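Local coordinates for protein dicer Related Helicase (Caenorhabditis elegans, PDB 6M6Q) that probably hydrolyses ATP and binds single- and double-stranded RNA as a RIG-I-like helicase, of which this chain is the largely helical N-terminal domain, at residues B[37-42]-B[49-54]; B[65-70]-B[120-125]; B[188-193]-B[267-272]; B[295-300]-B[304-309]. All coordinates share one frame; numbering follows the deposited sequence. Where two conformers were deposited one is given.

Contact 1. Residues B[37-42]-B[49-54]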
loop_
_atom_site.group_PDB
_atom_site.type_symbol
_atom_site.label_atom_id
_atom_site.label_comp_id
_atom_site.label_asym_id
_atom_site.label_seq_id
_atom_site.Cartn_x
_atom_site.Cartn_y
_atom_site.Cartn_z
ATOM N N LEU B 37 2.410 12.299 -14.219
ATOM C CA LEU B 37 3.728 11.733 -14.646
ATOM C C LEU B 37 3.909 12.025 -16.120
ATOM O O LEU B 37 4.941 12.579 -16.446
ATOM C CB LEU B 37 3.799 10.221 -14.372
ATOM C CG LEU B 37 5.145 9.527 -14.664
ATOM C CD1 LEU B 37 6.273 10.010 -13.730
ATOM C CD2 LEU B 37 4.995 8.011 -14.562
ATOM N N ASP B 38 2.878 11.761 -16.941
ATOM C CA ASP B 38 2.904 12.000 -18.414
ATOM C C ASP B 38 3.308 13.453 -18.704
ATOM O O ASP B 38 4.145 13.641 -19.604
ATOM C CB ASP B 38 1.577 11.655 -19.094
ATOM C CG ASP B 38 1.668 11.778 -20.608
ATOM O OD1 ASP B 38 1.162 12.785 -21.142
ATOM O OD2 ASP B 38 2.350 10.939 -21.219
ATOM N N VAL B 39 2.732 14.422 -17.977
ATOM C CA VAL B 39 2.956 15.894 -18.157
ATOM C C VAL B 39 4.415 16.229 -17.793
ATOM O O VAL B 39 5.081 16.934 -18.577
ATOM C CB VAL B 39 1.947 16.721 -17.320
ATOM C CG1 VAL B 39 2.377 18.175 -17.154
ATOM C CG2 VAL B 39 0.538 16.656 -17.902
ATOM N N CYS B 40 4.909 15.707 -16.673
ATOM C CA CYS B 40 6.308 15.910 -16.213
ATOM C C CYS B 40 7.283 15.341 -17.260
ATOM O O CYS B 40 8.307 15.973 -17.496
ATOM C CB CYS B 40 6.554 15.278 -14.844
ATOM S SG CYS B 40 5.596 16.022 -13.496
ATOM N N VAL B 41 6.954 14.208 -17.878
ATOM C CA VAL B 41 7.834 13.520 -18.866
ATOM C C VAL B 41 7.780 14.277 -20.196
ATOM O O VAL B 41 8.837 14.463 -20.803
ATOM C CB VAL B 41 7.444 12.044 -19.038
ATOM C CG1 VAL B 41 8.084 11.435 -20.281
ATOM C CG2 VAL B 41 7.784 11.229 -17.797
ATOM N N GLU B 42 6.591 14.743 -20.588
ATOM C CA GLU B 42 6.342 15.565 -21.807
ATOM C C GLU B 42 7.205 16.831 -21.769
ATOM O O GLU B 42 7.650 17.249 -22.841
ATOM C CB GLU B 42 4.860 15.921 -21.888
ATOM C CG GLU B 42 4.458 16.688 -23.141
ATOM C CD GLU B 42 3.005 17.156 -23.123
ATOM O OE1 GLU B 42 2.553 17.654 -22.062
ATOM O OE2 GLU B 42 2.315 16.993 -24.151
ATOM N N ILE B 49 15.582 17.927 -17.036
ATOM C CA ILE B 49 14.620 17.041 -16.320
ATOM C C ILE B 49 13.255 17.742 -16.262
ATOM O O ILE B 49 12.317 17.150 -15.722
ATOM C CB ILE B 49 15.151 16.625 -14.928
ATOM C CG1 ILE B 49 15.373 17.820 -14.000
ATOM C CG2 ILE B 49 16.416 15.779 -15.067
ATOM C CD1 ILE B 49 15.534 17.440 -12.540
ATOM N N GLY B 50 13.128 18.914 -16.890
ATOM C CA GLY B 50 11.849 19.647 -17.028
ATOM C C GLY B 50 11.198 19.923 -15.681
ATOM O O GLY B 50 11.904 20.375 -14.769
ATOM N N TYR B 51 9.896 19.653 -15.563
ATOM C CA TYR B 51 9.053 20.034 -14.395
ATOM C C TYR B 51 9.460 19.196 -13.166
ATOM O O TYR B 51 9.146 19.610 -12.036
ATOM C CB TYR B 51 7.555 19.852 -14.681
ATOM C CG TYR B 51 6.943 20.749 -15.739
ATOM C CD1 TYR B 51 7.599 21.880 -16.212
ATOM C CD2 TYR B 51 5.684 20.468 -16.259
ATOM C CE1 TYR B 51 7.030 22.690 -17.184
ATOM C CE2 TYR B 51 5.109 21.262 -17.239
ATOM C CZ TYR B 51 5.784 22.375 -17.706
ATOM O OH TYR B 51 5.222 23.151 -18.673
ATOM N N PHE B 52 10.137 18.058 -13.368
ATOM C CA PHE B 52 10.578 17.162 -12.270
ATOM C C PHE B 52 11.387 17.989 -11.252
ATOM O O PHE B 52 11.316 17.707 -10.034
ATOM C CB PHE B 52 11.394 15.974 -12.812
ATOM C CG PHE B 52 10.602 14.847 -13.444
ATOM C CD1 PHE B 52 9.984 13.876 -12.665
ATOM C CD2 PHE B 52 10.534 14.716 -14.823
ATOM C CE1 PHE B 52 9.279 12.838 -13.259
ATOM C CE2 PHE B 52 9.832 13.675 -15.409
ATOM C CZ PHE B 52 9.200 12.747 -14.629
ATOM N N LYS B 53 12.122 18.997 -11.730
ATOM C CA LYS B 53 13.090 19.772 -10.904
ATOM C C LYS B 53 12.342 20.548 -9.807
ATOM O O LYS B 53 12.948 20.780 -8.749
ATOM C CB LYS B 53 13.927 20.713 -11.767
ATOM C CG LYS B 53 15.320 20.988 -11.224
ATOM C CD LYS B 53 16.032 22.120 -11.917
ATOM C CE LYS B 53 17.458 22.285 -11.439
ATOM N NZ LYS B 53 17.515 22.576 -9.986
ATOM N N LEU B 54 11.070 20.905 -10.040
ATOM C CA LEU B 54 10.228 21.670 -9.074
ATOM C C LEU B 54 9.991 20.842 -7.795
ATOM O O LEU B 54 9.379 21.397 -6.863
ATOM C CB LEU B 54 8.882 22.031 -9.721
ATOM C CG LEU B 54 8.935 22.972 -10.921
ATOM C CD1 LEU B 54 7.702 22.783 -11.810
ATOM C CD2 LEU B 54 9.055 24.421 -10.472
#

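Contact 2. Residues B[65-70]-B[120-125]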
loop_
_atom_site.group_PDB
_atom_site.type_symbol
_atom_site.label_atom_id
_atom_site.label_comp_id
_atom_site.label_asym_id
_atom_site.label_seq_id
_atom_site.Cartn_x
_atom_site.Cartn_y
_atom_site.Cartn_z
ATOM N N GLU B 65 17.286 14.104 -9.271
ATOM C CA GLU B 65 17.978 13.979 -10.591
ATOM C C GLU B 65 18.136 12.492 -10.958
ATOM O O GLU B 65 17.779 12.141 -12.089
ATOM C CB GLU B 65 19.340 14.684 -10.546
ATOM C CG GLU B 65 20.126 14.623 -11.851
ATOM C CD GLU B 65 19.858 15.760 -12.811
ATOM O OE1 GLU B 65 20.739 16.039 -13.654
ATOM O OE2 GLU B 65 18.777 16.362 -12.721
ATOM N N GLU B 66 18.584 11.646 -10.016
ATOM C CA GLU B 66 18.734 10.176 -10.238
ATOM C C GLU B 66 17.385 9.598 -10.702
ATOM O O GLU B 66 17.368 8.859 -11.705
ATOM C CB GLU B 66 19.221 9.450 -8.975
ATOM C CG GLU B 66 20.714 9.557 -8.717
ATOM C CD GLU B 66 21.147 8.891 -7.415
ATOM O OE1 GLU B 66 22.276 9.187 -6.922
ATOM O OE2 GLU B 66 20.347 8.081 -6.882
ATOM N N ILE B 67 16.310 9.887 -9.969
ATOM C CA ILE B 67 14.965 9.304 -10.216
ATOM C C ILE B 67 14.501 9.731 -11.608
ATOM O O ILE B 67 14.191 8.833 -12.429
ATOM C CB ILE B 67 13.988 9.721 -9.114
ATOM C CG1 ILE B 67 14.269 8.956 -7.817
ATOM C CG2 ILE B 67 12.559 9.540 -9.574
ATOM C CD1 ILE B 67 13.904 9.709 -6.565
ATOM N N ALA B 68 14.497 11.039 -11.880
ATOM C CA ALA B 68 14.080 11.620 -13.174
ATOM C C ALA B 68 14.794 10.872 -14.299
ATOM O O ALA B 68 14.108 10.330 -15.155
ATOM C CB ALA B 68 14.357 13.104 -13.223
ATOM N N ARG B 69 16.122 10.814 -14.263
ATOM C CA ARG B 69 16.934 10.128 -15.303
ATOM C C ARG B 69 16.417 8.708 -15.470
ATOM O O ARG B 69 15.908 8.397 -16.555
ATOM C CB ARG B 69 18.411 10.116 -14.926
ATOM C CG ARG B 69 19.030 11.500 -14.827
ATOM C CD ARG B 69 18.508 12.410 -15.913
ATOM N NE ARG B 69 19.205 13.674 -15.896
ATOM C CZ ARG B 69 19.271 14.516 -16.914
ATOM N NH1 ARG B 69 18.681 14.234 -18.063
ATOM N NH2 ARG B 69 19.937 15.644 -16.776
ATOM N N MET B 70 16.466 7.907 -14.412
ATOM C CA MET B 70 16.053 6.483 -14.460
ATOM C C MET B 70 14.727 6.333 -15.227
ATOM O O MET B 70 14.539 5.297 -15.837
ATOM C CB MET B 70 15.906 5.910 -13.059
ATOM C CG MET B 70 17.243 5.596 -12.414
ATOM S SD MET B 70 18.068 4.165 -13.175
ATOM C CE MET B 70 19.045 3.583 -11.787
ATOM N N SER B 120 9.380 5.642 -11.255
ATOM C CA SER B 120 8.119 6.419 -11.421
ATOM C C SER B 120 7.339 6.393 -10.098
ATOM O O SER B 120 6.922 7.464 -9.633
ATOM C CB SER B 120 7.278 5.886 -12.546
ATOM O OG SER B 120 7.864 6.166 -13.798
ATOM N N GLU B 121 7.168 5.198 -9.525
ATOM C CA GLU B 121 6.446 4.967 -8.247
ATOM C C GLU B 121 7.212 5.606 -7.090
ATOM O O GLU B 121 6.560 6.068 -6.164
ATOM C CB GLU B 121 6.218 3.475 -8.015
ATOM C CG GLU B 121 5.210 2.864 -8.985
ATOM C CD GLU B 121 3.899 2.416 -8.376
ATOM O OE1 GLU B 121 3.094 1.834 -9.111
ATOM O OE2 GLU B 121 3.701 2.621 -7.164
ATOM N N CYS B 122 8.544 5.670 -7.160
ATOM C CA CYS B 122 9.375 6.342 -6.128
ATOM C C CYS B 122 9.113 7.851 -6.159
ATOM O O CYS B 122 9.057 8.455 -5.081
ATOM C CB CYS B 122 10.861 6.071 -6.311
ATOM S SG CYS B 122 11.886 6.976 -5.122
ATOM N N PHE B 123 8.938 8.428 -7.339
ATOM C CA PHE B 123 8.661 9.880 -7.492
ATOM C C PHE B 123 7.239 10.172 -6.998
ATOM O O PHE B 123 7.083 10.977 -6.060
ATOM C CB PHE B 123 8.861 10.317 -8.934
ATOM C CG PHE B 123 8.278 11.660 -9.279
ATOM C CD1 PHE B 123 8.859 12.825 -8.821
ATOM C CD2 PHE B 123 7.206 11.755 -10.136
ATOM C CE1 PHE B 123 8.388 14.060 -9.228
ATOM C CE2 PHE B 123 6.734 12.991 -10.547
ATOM C CZ PHE B 123 7.318 14.144 -10.078
ATOM N N LEU B 124 6.248 9.500 -7.593
ATOM C CA LEU B 124 4.804 9.756 -7.378
ATOM C C LEU B 124 4.445 9.546 -5.897
ATOM O O LEU B 124 3.725 10.393 -5.364
ATOM C CB LEU B 124 3.979 8.846 -8.301
ATOM C CG LEU B 124 4.039 9.188 -9.791
ATOM C CD1 LEU B 124 3.003 8.392 -10.582
ATOM C CD2 LEU B 124 3.836 10.675 -10.020
ATOM N N ASN B 125 4.942 8.489 -5.258
ATOM C CA ASN B 125 4.590 8.149 -3.851
ATOM C C ASN B 125 5.236 9.145 -2.872
ATOM O O ASN B 125 4.800 9.170 -1.733
ATOM C CB ASN B 125 4.999 6.733 -3.469
ATOM C CG ASN B 125 4.215 5.675 -4.209
ATOM O OD1 ASN B 125 3.109 5.926 -4.703
ATOM N ND2 ASN B 125 4.775 4.484 -4.283
#

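Contact 3. Residues B[188-193]-B[267-272]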
loop_
_atom_site.group_PDB
_atom_site.type_symbol
_atom_site.label_atom_id
_atom_site.label_comp_id
_atom_site.label_asym_id
_atom_site.label_seq_id
_atom_site.Cartn_x
_atom_site.Cartn_y
_atom_site.Cartn_z
ATOM N N ASP B 188 -7.366 4.957 -3.176
ATOM C CA ASP B 188 -6.028 4.665 -3.740
ATOM C C ASP B 188 -5.852 3.133 -3.835
ATOM O O ASP B 188 -5.268 2.670 -4.838
ATOM C CB ASP B 188 -4.909 5.326 -2.923
ATOM C CG ASP B 188 -5.020 6.838 -2.745
ATOM O OD1 ASP B 188 -5.311 7.279 -1.581
ATOM O OD2 ASP B 188 -4.740 7.571 -3.726
ATOM N N ARG B 189 -6.363 2.373 -2.857
ATOM C CA ARG B 189 -6.217 0.890 -2.804
ATOM C C ARG B 189 -7.119 0.228 -3.851
ATOM O O ARG B 189 -6.636 -0.682 -4.546
ATOM C CB ARG B 189 -6.538 0.347 -1.412
ATOM C CG ARG B 189 -5.498 0.712 -0.362
ATOM C CD ARG B 189 -5.861 0.244 1.037
ATOM N NE ARG B 189 -5.359 1.171 2.039
ATOM C CZ ARG B 189 -6.113 1.939 2.814
ATOM N NH1 ARG B 189 -5.539 2.770 3.667
ATOM N NH2 ARG B 189 -7.433 1.885 2.736
ATOM N N VAL B 190 -8.383 0.623 -3.930
ATOM C CA VAL B 190 -9.382 -0.067 -4.791
ATOM C C VAL B 190 -9.034 0.212 -6.262
ATOM O O VAL B 190 -8.880 -0.757 -7.009
ATOM C CB VAL B 190 -10.831 0.332 -4.447
ATOM C CG1 VAL B 190 -11.837 -0.521 -5.209
ATOM C CG2 VAL B 190 -11.100 0.235 -2.958
ATOM N N ALA B 191 -8.853 1.487 -6.626
ATOM C CA ALA B 191 -8.520 1.959 -7.992
ATOM C C ALA B 191 -7.212 1.321 -8.475
ATOM O O ALA B 191 -7.114 0.982 -9.661
ATOM C CB ALA B 191 -8.414 3.460 -7.989
ATOM N N GLY B 192 -6.245 1.171 -7.578
ATOM C CA GLY B 192 -4.919 0.604 -7.881
ATOM C C GLY B 192 -4.966 -0.898 -8.120
ATOM O O GLY B 192 -4.170 -1.376 -8.942
ATOM N N ALA B 193 -5.820 -1.622 -7.396
ATOM C CA ALA B 193 -5.938 -3.101 -7.452
ATOM C C ALA B 193 -6.886 -3.522 -8.585
ATOM O O ALA B 193 -6.726 -4.642 -9.099
ATOM C CB ALA B 193 -6.410 -3.632 -6.127
ATOM N N THR B 267 -9.093 6.365 -14.706
ATOM C CA THR B 267 -9.940 7.355 -15.404
ATOM C C THR B 267 -11.406 6.944 -15.281
ATOM O O THR B 267 -12.240 7.848 -15.228
ATOM C CB THR B 267 -9.475 7.552 -16.846
ATOM O OG1 THR B 267 -8.125 8.008 -16.772
ATOM C CG2 THR B 267 -10.294 8.559 -17.615
ATOM N N MET B 268 -11.689 5.650 -15.107
ATOM C CA MET B 268 -13.072 5.140 -14.851
ATOM C C MET B 268 -13.567 5.629 -13.482
ATOM O O MET B 268 -14.693 6.142 -13.419
ATOM C CB MET B 268 -13.149 3.614 -14.878
ATOM C CG MET B 268 -13.132 3.038 -16.248
ATOM S SD MET B 268 -13.276 1.255 -16.169
ATOM C CE MET B 268 -15.046 1.053 -16.270
ATOM N N PHE B 269 -12.773 5.471 -12.426
ATOM C CA PHE B 269 -13.114 5.925 -11.051
ATOM C C PHE B 269 -13.182 7.455 -11.014
ATOM O O PHE B 269 -14.036 7.974 -10.306
ATOM C CB PHE B 269 -12.114 5.372 -10.036
ATOM C CG PHE B 269 -12.327 3.915 -9.732
ATOM C CD1 PHE B 269 -11.747 2.938 -10.526
ATOM C CD2 PHE B 269 -13.165 3.520 -8.699
ATOM C CE1 PHE B 269 -11.966 1.595 -10.272
ATOM C CE2 PHE B 269 -13.397 2.178 -8.454
ATOM C CZ PHE B 269 -12.789 1.216 -9.234
ATOM N N LEU B 270 -12.344 8.131 -11.809
ATOM C CA LEU B 270 -12.346 9.608 -11.962
ATOM C C LEU B 270 -13.692 10.038 -12.536
ATOM O O LEU B 270 -14.274 10.965 -12.000
ATOM C CB LEU B 270 -11.186 10.033 -12.873
ATOM C CG LEU B 270 -10.869 11.529 -12.938
ATOM C CD1 LEU B 270 -10.157 11.982 -11.691
ATOM C CD2 LEU B 270 -10.008 11.865 -14.141
ATOM N N ALA B 271 -14.179 9.335 -13.553
ATOM C CA ALA B 271 -15.351 9.719 -14.376
ATOM C C ALA B 271 -16.648 9.554 -13.576
ATOM O O ALA B 271 -17.631 10.151 -13.977
ATOM C CB ALA B 271 -15.386 8.885 -15.629
ATOM N N ILE B 272 -16.637 8.743 -12.504
ATOM C CA ILE B 272 -17.828 8.345 -11.670
ATOM C C ILE B 272 -18.632 9.582 -11.242
ATOM O O ILE B 272 -19.853 9.464 -11.118
ATOM C CB ILE B 272 -17.359 7.528 -10.446
ATOM C CG1 ILE B 272 -17.093 6.077 -10.837
ATOM C CG2 ILE B 272 -18.336 7.638 -9.272
ATOM C CD1 ILE B 272 -16.532 5.233 -9.721
#

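Contact 4. Residues B[295-300]-B[304-309]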
loop_
_atom_site.group_PDB
_atom_site.type_symbol
_atom_site.label_atom_id
_atom_site.label_comp_id
_atom_site.label_asym_id
_atom_site.label_seq_id
_atom_site.Cartn_x
_atom_site.Cartn_y
_atom_site.Cartn_z
ATOM N N ASP B 295 -20.984 -5.734 -8.839
ATOM C CA ASP B 295 -21.404 -6.889 -9.674
ATOM C C ASP B 295 -20.459 -7.009 -10.879
ATOM O O ASP B 295 -20.413 -8.094 -11.465
ATOM C CB ASP B 295 -22.884 -6.784 -10.072
ATOM C CG ASP B 295 -23.846 -7.083 -8.926
ATOM O OD1 ASP B 295 -23.574 -8.049 -8.168
ATOM O OD2 ASP B 295 -24.856 -6.339 -8.784
ATOM N N ALA B 296 -19.740 -5.934 -11.226
ATOM C CA ALA B 296 -18.767 -5.880 -12.344
ATOM C C ALA B 296 -17.354 -6.243 -11.848
ATOM O O ALA B 296 -16.430 -6.360 -12.695
ATOM C CB ALA B 296 -18.799 -4.503 -12.971
ATOM N N MET B 297 -17.181 -6.420 -10.539
ATOM C CA MET B 297 -15.857 -6.683 -9.910
ATOM C C MET B 297 -15.831 -8.037 -9.168
ATOM O O MET B 297 -14.720 -8.514 -8.887
ATOM C CB MET B 297 -15.496 -5.565 -8.933
ATOM C CG MET B 297 -15.084 -4.288 -9.623
ATOM S SD MET B 297 -14.891 -2.937 -8.458
ATOM C CE MET B 297 -13.372 -3.448 -7.654
ATOM N N LYS B 298 -16.982 -8.665 -8.923
ATOM C CA LYS B 298 -17.068 -9.919 -8.126
ATOM C C LYS B 298 -16.676 -11.152 -8.974
ATOM O O LYS B 298 -16.498 -12.227 -8.372
ATOM C CB LYS B 298 -18.472 -10.070 -7.542
ATOM C CG LYS B 298 -19.592 -10.148 -8.568
ATOM C CD LYS B 298 -20.853 -10.806 -8.031
ATOM C CE LYS B 298 -21.964 -10.888 -9.058
ATOM N NZ LYS B 298 -23.208 -11.441 -8.474
ATOM N N ASN B 299 -16.432 -10.996 -10.281
ATOM C CA ASN B 299 -16.412 -12.131 -11.256
ATOM C C ASN B 299 -15.018 -12.756 -11.384
ATOM O O ASN B 299 -14.958 -13.943 -11.706
ATOM C CB ASN B 299 -16.856 -11.705 -12.645
ATOM C CG ASN B 299 -18.114 -10.885 -12.607
ATOM O OD1 ASN B 299 -19.213 -11.429 -12.591
ATOM N ND2 ASN B 299 -17.955 -9.579 -12.533
ATOM N N ASP B 300 -13.954 -11.965 -11.278
ATOM C CA ASP B 300 -12.560 -12.445 -11.511
ATOM C C ASP B 300 -11.739 -12.253 -10.234
ATOM O O ASP B 300 -12.004 -11.339 -9.463
ATOM C CB ASP B 300 -11.936 -11.772 -12.736
ATOM C CG ASP B 300 -11.560 -10.321 -12.521
ATOM O OD1 ASP B 300 -12.473 -9.464 -12.617
ATOM O OD2 ASP B 300 -10.353 -10.054 -12.299
ATOM N N ARG B 304 -12.038 -9.157 -7.482
ATOM C CA ARG B 304 -12.649 -9.762 -6.273
ATOM C C ARG B 304 -11.792 -9.377 -5.075
ATOM O O ARG B 304 -12.351 -8.946 -4.069
ATOM C CB ARG B 304 -12.733 -11.287 -6.428
ATOM C CG ARG B 304 -13.906 -11.946 -5.715
ATOM C CD ARG B 304 -13.972 -13.427 -6.042
ATOM N NE ARG B 304 -12.871 -14.188 -5.450
ATOM C CZ ARG B 304 -12.480 -15.398 -5.852
ATOM N NH1 ARG B 304 -13.082 -15.992 -6.870
ATOM N NH2 ARG B 304 -11.475 -16.004 -5.245
ATOM N N ALA B 305 -10.474 -9.448 -5.237
ATOM C CA ALA B 305 -9.484 -9.066 -4.207
ATOM C C ALA B 305 -9.549 -7.558 -3.980
ATOM O O ALA B 305 -9.497 -7.140 -2.813
ATOM C CB ALA B 305 -8.099 -9.500 -4.616
ATOM N N ALA B 306 -9.743 -6.788 -5.058
ATOM C CA ALA B 306 -9.870 -5.316 -5.039
ATOM C C ALA B 306 -11.122 -4.904 -4.256
ATOM O O ALA B 306 -11.083 -3.851 -3.615
ATOM C CB ALA B 306 -9.906 -4.795 -6.440
ATOM N N LEU B 307 -12.186 -5.715 -4.309
ATOM C CA LEU B 307 -13.472 -5.463 -3.594
ATOM C C LEU B 307 -13.249 -5.541 -2.079
ATOM O O LEU B 307 -13.924 -4.788 -1.367
ATOM C CB LEU B 307 -14.542 -6.479 -4.026
ATOM C CG LEU B 307 -15.318 -6.162 -5.307
ATOM C CD1 LEU B 307 -16.289 -7.285 -5.640
ATOM C CD2 LEU B 307 -16.064 -4.842 -5.199
ATOM N N TYR B 308 -12.373 -6.431 -1.599
ATOM C CA TYR B 308 -12.140 -6.650 -0.138
ATOM C C TYR B 308 -11.449 -5.418 0.468
ATOM O O TYR B 308 -11.593 -5.209 1.692
ATOM C CB TYR B 308 -11.367 -7.950 0.138
ATOM C CG TYR B 308 -12.188 -9.205 -0.038
ATOM C CD1 TYR B 308 -12.206 -9.870 -1.252
ATOM C CD2 TYR B 308 -13.021 -9.676 0.965
ATOM C CE1 TYR B 308 -13.003 -10.986 -1.461
ATOM C CE2 TYR B 308 -13.816 -10.801 0.780
ATOM C CZ TYR B 308 -13.807 -11.460 -0.440
ATOM O OH TYR B 308 -14.587 -12.562 -0.655
ATOM N N PHE B 309 -10.800 -4.583 -0.358
ATOM C CA PHE B 309 -10.265 -3.250 0.047
ATOM C C PHE B 309 -11.415 -2.259 0.231
ATOM O O PHE B 309 -11.366 -1.467 1.177
ATOM C CB PHE B 309 -9.320 -2.672 -1.004
ATOM C CG PHE B 309 -7.987 -3.359 -1.134
ATOM C CD1 PHE B 309 -6.863 -2.851 -0.497
ATOM C CD2 PHE B 309 -7.839 -4.482 -1.938
ATOM C CE1 PHE B 309 -5.630 -3.467 -0.638
ATOM C CE2 PHE B 309 -6.607 -5.109 -2.061
ATOM C CZ PHE B 309 -5.507 -4.596 -1.418
HETATM O O HOH W 1 -13.949 -14.680 -9.035
#

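Contact 1. Residues B[37-42]-B[49-54]
Cys40 lays its CB over one face of the Phe52 ring, 3.8 Å from that CB to the ring centroid, making a CH-pi contact where a 3-10 segment, 51-54, folds back against the helix 33-42 that precedes it. With SG beside the backbone N (chi1 -65°), the sulfur stands above the same face but farther off, 4.9 Å from the centroid to SG, as a Cys sulfur-aromatic contact. The rim of the ring is held as well. Val41 brings CG2 to the edge in the ring plane, 3.8 Å from Phe52 CZ, its side chain running alongside and pointing the same way, while Leu37 CD1 reaches that CZ at 4.1 Å. Beyond the two segments, the ring of Phe123 on helix 94-127 also meets Phe52. With an alanine at Phe52, Cys40, Val41 and Leu37 would probably lose the ring they pack against, and a gap would open beside Phe123.

The Tyr51 side is looser and faces solvent. Ser43 OG bonds both Cys40 O and Tyr51 N, which ties the end of the helix to the start of the turn. The tyrosine ring itself is met across the contact at its edge, where Val39 CG1 lies 4.1 Å from Tyr51 CD2 and as far from CE2.

Contact 2. Residues B[65-70]-B[120-125]
Ile67 divides its two branches between Cys122 and Phe123: at chi1 -74° CG1 lies beside its own backbone N and carries CD1 to the cysteine, which leaves CG2 anti to that N and facing the phenylalanine. On the other helix Phe123 turns CG anti to its backbone N (chi1 165°), swinging the ring away from Ile67 and leaving the CB methylene as the part that is touched. This is sparse apolar helix-helix packing in an all-helical domain, between helix 63-72 and the C-terminal end of the long helix 94-127.

The first branch ends with Ile67 CD1 3.7 Å from Cys122 SG, although the cysteine has two deposited conformers and this half of the contact is correspondingly tentative. The second branch brings Ile67 CG2 to 3.8 Å from Phe123 CB, with the two side chains crossing at about a right angle. A single isoleucine is set against two consecutive residues, and the backbones come closest at Ile67 and Phe123, whose CA atoms are 6.9 Å apart.

Helix 63-72 carries its charge elsewhere: Arg69 NH2 pairs with Glu65 OE1 one turn earlier at 3.2 Å. The carboxylate oxygen lies in the guanidinium plane, yet it is itself approached from above its own plane, 53° out.

Phe59, in the loop before helix 63-72, packs on Ile67, and the Phe123 ring that leads away meets Phe55 edge-to-face. Helix 94-127 also packs on helix 33-42, whose Leu37 touches Ser120 and whose Trp34 and Phe36 touch Leu124.

Contact 3. Residues B[188-193]-B[267-272]
Ala191 sits over one face of the Phe269 ring, its CA 4.1 Å above the plane and displaced toward the rim, where CE1 is the nearest ring atom. Its methyl also meets the ring, Ala191 CB lying 4.2 Å from Phe269 CD1. Val190 contributes less: its CG1 comes obliquely to within 4.5 Å of Phe269 CZ. The phenylalanine is the sole residue of 267-272 to touch 188-193. Its ring gets there because CG lies anti to the carbonyl carbon (chi1 -75°), on a CB already directed at the facing helix.

This is plain helix-to-helix packing, a single aromatic side chain from helix 262-271 set against Val190 and Ala191 of helix 186-193. The centre of the contact lies about 5 Å from the centre of the chain, in an all-helical architecture consistent with the CARD modules expected in front of a RIG-I-like helicase. The short alanine side chain is consistent with so close an approach of its CA to the ring.

Farther out, the Phe269 ring also meets that of Phe293, while Leu31 touches both Ala191 and Leu270, and Val190 packs on Phe309 and Leu310 of helix 301-310. Helix 186-193 is fixed at its polar side by salt bridges from Asp188 OD2 to Arg30 NE and from Arg189 NH1 to Glu176 OE2. On the other helix, Leu270 O is hydrogen-bonded to Tyr28 OH.

Contact 4. Residues B[295-300]-B[304-309]
Arg304 N donates to Asp300 O at 2.9 Å, a bond that belongs to the first turn of helix 301-310, and the backbones come closest at Lys298 and Arg304, 4.8 Å from CA to CA. Asp300 is the N-cap of that helix: its carboxylate turns back on the opening turn, bonding Asn303 ND2 through OD1 and, weakly, Ala302 N through OD2.

Ahead of the cap, the loop lays Met297 against the helix. Met297 CB rests 3.7 Å from Leu307 CG, and the two side chains cross obliquely. A bend at chi3 (72°) then brings the methionine CE 3.9 Å from both Leu307 CD2 and Ala306 CB. Leu307 uses its other methyl on the loop backbone, CD1 approaching Lys298 N and the Met297 carbonyl carbon, with Lys298 CB beside it at 4.0 Å. A serine in place of Leu307 would probably strip Met297 CB and CE of the leucine they rest on, leaving Ala306 as the methionine's remaining apolar contact on 304-309 and opening a gap between Met297 and the helix.

Two bonds brace the loop internally: Asn299 ND2 to Asp295 O, 3.1 Å, and a salt bridge from Lys298 NZ to Asp295 OD1. Arg304 links the contact to the dimer, its NH2 forming a salt bridge with Glu316 OE1 of the second subunit. Within the contact its methylenes pass Lys298 O, 3.6 Å from CD to that oxygen. At the far end, Arg304 NH1 donates at 2.7 Å to a water that reaches back, weakly, to Asn299 O.

In the fold
Contact 1 comes first along the chain and closes the short loop after helix 33-42. Contact 2 then closes a span of 49 residues, bringing the end of long helix 94-127 back to helix 63-72. The two touch, for example where Ile49 packs on Glu65 and Arg69. Contact 3 spans 73 residues, joining helix 186-193 to helix 262-271 close to the centre of the chain in space. Contact 4 is again local, closing the turn into helix 301-310, and it abuts contact 3 where Arg189 meets Phe309 and Ala193 meets Ala306. All four run in series, none nested or crossed. Contacts 1 and 4 lie on opposite sides of the chain's centre, their centres about 34 Å apart, and the second subunit reaches contact 4 alone.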